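Putative fructose-bisphosphate aldolase (Coccidioides immitis, PDB 3PM6) is a putative class II fructose-bisphosphate aldolase, a zinc-binding protein folded as a TIM barrel. Local coordinates at residues L89-D94 and N194-Y199. Numbering follows the deposited sequence.
Sequences LDHAQD and NVHGNY. With ZN (zinc ion), chain S.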
ATOM      1  N   LEU A  89       4.429  11.556   9.530  1.00 12.82           N
ATOM      2  CA  LEU A  89       5.769  11.355   8.953  1.00 12.76           C
ATOM      3  C   LEU A  89       6.830  11.344  10.034  1.00 13.14           C
ATOM      4  O   LEU A  89       7.125  12.375  10.655  1.00 12.62           O
ATOM      5  CB  LEU A  89       6.098  12.415   7.894  1.00 12.69           C
ATOM      6  CG  LEU A  89       7.391  12.294   7.063  1.00 11.88           C
ATOM      7  CD1 LEU A  89       7.498  11.010   6.185  1.00 11.30           C
ATOM      8  CD2 LEU A  89       7.566  13.566   6.206  1.00 10.89           C
ATOM      9  N   ASP A  90       7.438  10.181  10.262  1.00 13.24           N
ATOM     10  CA  ASP A  90       8.451  10.072  11.341  1.00 12.87           C
ATOM     11  C   ASP A  90       9.839  10.408  10.790  1.00 12.97           C
ATOM     12  O   ASP A  90      10.105  10.175   9.599  1.00 12.28           O
ATOM     13  CB  ASP A  90       8.385   8.636  11.894  1.00 12.95           C
ATOM     14  CG  ASP A  90       9.195   8.420  13.158  1.00 13.62           C
ATOM     15  OD1 ASP A  90       9.505   9.387  13.910  1.00 13.33           O
ATOM     16  OD2 ASP A  90       9.535   7.235  13.393  1.00 13.40           O
ATOM     17  N   HIS A  91      10.725  10.952  11.637  1.00 12.77           N
ATOM     18  CA  HIS A  91      12.143  11.167  11.263  1.00 12.39           C
ATOM     19  C   HIS A  91      12.368  11.805   9.901  1.00 13.29           C
ATOM     20  O   HIS A  91      13.172  11.349   9.105  1.00 15.08           O
ATOM     21  CB  HIS A  91      12.934   9.865  11.437  1.00 11.04           C
ATOM     22  CG  HIS A  91      12.973   9.457  12.870  1.00 12.84           C
ATOM     23  ND1 HIS A  91      13.489  10.290  13.837  1.00 11.60           N
ATOM     24  CD2 HIS A  91      12.427   8.408  13.527  1.00 10.47           C
ATOM     25  CE1 HIS A  91      13.315   9.740  15.021  1.00 11.00           C
ATOM     26  NE2 HIS A  91      12.669   8.605  14.859  1.00 13.16           N
ATOM     27  N   ALA A  92      11.638  12.859   9.625  1.00 13.25           N
ATOM     28  CA  ALA A  92      11.926  13.621   8.459  1.00 13.37           C
ATOM     29  C   ALA A  92      13.123  14.504   8.811  1.00 13.86           C
ATOM     30  O   ALA A  92      12.985  15.429   9.611  1.00 14.18           O
ATOM     31  CB  ALA A  92      10.697  14.446   8.087  1.00 12.47           C
ATOM     32  N   GLN A  93      14.285  14.211   8.235  1.00 14.20           N
ATOM     33  CA  GLN A  93      15.521  14.854   8.668  1.00 15.95           C
ATOM     34  C   GLN A  93      16.120  15.784   7.628  1.00 17.68           C
ATOM     35  O   GLN A  93      17.287  16.180   7.743  1.00 17.76           O
ATOM     36  CB  GLN A  93      16.559  13.812   9.135  1.00 15.74           C
ATOM     37  CG  GLN A  93      16.038  12.906  10.281  1.00 12.88           C
ATOM     38  CD  GLN A  93      17.089  11.890  10.744  1.00 16.20           C
ATOM     39  OE1 GLN A  93      18.031  11.570  10.011  1.00 14.89           O
ATOM     40  NE2 GLN A  93      16.924  11.380  11.968  1.00 11.84           N
ATOM     41  N   ASP A  94      15.291  16.158   6.653  1.00 19.36           N
ATOM     42  CA  ASP A  94      15.691  16.978   5.506  1.00 21.24           C
ATOM     43  C   ASP A  94      14.583  18.002   5.239  1.00 21.49           C
ATOM     44  O   ASP A  94      13.463  17.617   4.947  1.00 20.65           O
ATOM     45  CB  ASP A  94      15.852  16.069   4.281  1.00 21.91           C
ATOM     46  CG  ASP A  94      16.417  16.809   3.031  1.00 27.46           C
ATOM     47  OD1 ASP A  94      16.147  18.026   2.798  1.00 29.41           O
ATOM     48  OD2 ASP A  94      17.143  16.133   2.252  1.00 33.29           O
ATOM     49  N   ASN A 194      17.131   6.778  25.978  1.00 17.15           N
ATOM     50  CA  ASN A 194      16.638   5.957  24.883  1.00 17.80           C
ATOM     51  C   ASN A 194      17.565   6.034  23.645  1.00 18.06           C
ATOM     52  O   ASN A 194      18.353   6.982  23.500  1.00 17.65           O
ATOM     53  CB  ASN A 194      15.186   6.281  24.533  1.00 16.97           C
ATOM     54  CG  ASN A 194      14.944   7.758  24.307  1.00 17.36           C
ATOM     55  OD1 ASN A 194      15.671   8.617  24.816  1.00 18.17           O
ATOM     56  ND2 ASN A 194      13.893   8.067  23.561  1.00 16.30           N
ATOM     57  N   VAL A 195      17.491   5.001  22.808  1.00 17.95           N
ATOM     58  CA  VAL A 195      18.412   4.786  21.685  1.00 19.04           C
ATOM     59  C   VAL A 195      17.565   4.145  20.590  1.00 19.39           C
ATOM     60  O   VAL A 195      16.677   3.291  20.856  1.00 20.17           O
ATOM     61  CB  VAL A 195      19.590   3.813  22.097  1.00 19.67           C
ATOM     62  CG1 VAL A 195      20.226   3.177  20.925  1.00 22.06           C
ATOM     63  CG2 VAL A 195      20.659   4.509  22.868  1.00 20.47           C
ATOM     64  N   HIS A 196      17.780   4.578  19.355  1.00 18.88           N
ATOM     65  CA  HIS A 196      17.238   3.853  18.206  1.00 17.53           C
ATOM     66  C   HIS A 196      18.053   2.591  17.972  1.00 17.45           C
ATOM     67  O   HIS A 196      19.271   2.610  18.110  1.00 17.11           O
ATOM     68  CB  HIS A 196      17.278   4.729  16.949  1.00 16.78           C
ATOM     69  CG  HIS A 196      16.261   5.822  16.945  1.00 15.71           C
ATOM     70  ND1 HIS A 196      16.591   7.147  16.740  1.00 14.88           N
ATOM     71  CD2 HIS A 196      14.920   5.791  17.131  1.00 12.89           C
ATOM     72  CE1 HIS A 196      15.492   7.878  16.770  1.00 12.92           C
ATOM     73  NE2 HIS A 196      14.467   7.083  17.014  1.00 13.81           N
ATOM     74  N   GLY A 197      17.379   1.514  17.564  1.00 17.90           N
ATOM     75  CA  GLY A 197      18.031   0.215  17.336  1.00 18.39           C
ATOM     76  C   GLY A 197      18.401  -0.558  18.597  1.00 18.33           C
ATOM     77  O   GLY A 197      17.837  -0.355  19.656  1.00 19.15           O
ATOM     78  N   ASN A 198      19.363  -1.447  18.471  1.00 19.35           N
ATOM     79  CA  ASN A 198      19.696  -2.416  19.526  1.00 19.80           C
ATOM     80  C   ASN A 198      20.462  -1.710  20.638  1.00 19.63           C
ATOM     81  O   ASN A 198      21.461  -1.051  20.368  1.00 18.83           O
ATOM     82  CB  ASN A 198      20.521  -3.540  18.906  1.00 20.61           C
ATOM     83  CG  ASN A 198      20.501  -4.843  19.727  1.00 26.19           C
ATOM     84  OD1 ASN A 198      20.956  -4.899  20.885  1.00 28.81           O
ATOM     85  ND2 ASN A 198      20.024  -5.909  19.094  1.00 29.43           N
ATOM     86  N   TYR A 199      19.953  -1.806  21.871  1.00 19.13           N
ATOM     87  CA  TYR A 199      20.619  -1.246  23.066  1.00 18.63           C
ATOM     88  C   TYR A 199      21.968  -1.904  23.385  1.00 19.63           C
ATOM     89  O   TYR A 199      22.862  -1.270  23.973  1.00 19.85           O
ATOM     90  CB  TYR A 199      19.683  -1.307  24.284  1.00 17.51           C
ATOM     91  CG  TYR A 199      18.618  -0.231  24.223  1.00 14.89           C
ATOM     92  CD1 TYR A 199      18.725   0.927  24.996  1.00 13.35           C
ATOM     93  CD2 TYR A 199      17.532  -0.350  23.364  1.00 12.15           C
ATOM     94  CE1 TYR A 199      17.776   1.943  24.895  1.00 13.81           C
ATOM     95  CE2 TYR A 199      16.584   0.643  23.253  1.00 14.03           C
ATOM     96  CZ  TYR A 199      16.717   1.805  24.018  1.00 15.75           C
ATOM     97  OH  TYR A 199      15.756   2.791  23.936  1.00 14.96           O
TER
HETATM   98 ZN    ZN S 319      12.345   7.316  16.494  1.00 20.80          ZN
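H91 and H196 meet through a shared zinc ion at the C-terminal mouth of a TIM barrel, a metal-mediated contact between the end of strand 85-92 and the loop that follows strand 187-188. The two side chains reach in from opposite directions, while H91 CA and H196 CA stay 11.3 Å apart. H91 NE2 binds zinc at 2.1 Å and H196 NE2 at 2.2 Å; H227 completes the protein's share of the site through ND1, making the three-histidine zinc centre expected of a class II aldolase. H91 NE2 and H196 NE2 lie 3.2 Å apart because both bind the metal; no hydrogen bond joins them. The H91 and H196 ring planes stand nearly perpendicular, at 88°. In H91, CG lies anti to the carbonyl carbon (chi1 -65°), which sends the imidazole toward the zinc, while its ND1 is hydrogen-bonded to D120 OD2, a second-shell carboxylate that helps fix the ring's rotation, together with the zinc bond, and probably makes NE2 a stronger donor to the metal. Strand 116-119 flanks strand 85-92 on one side and strand 54-58 on the other, while the loop carrying H196 runs on to helix 208-218.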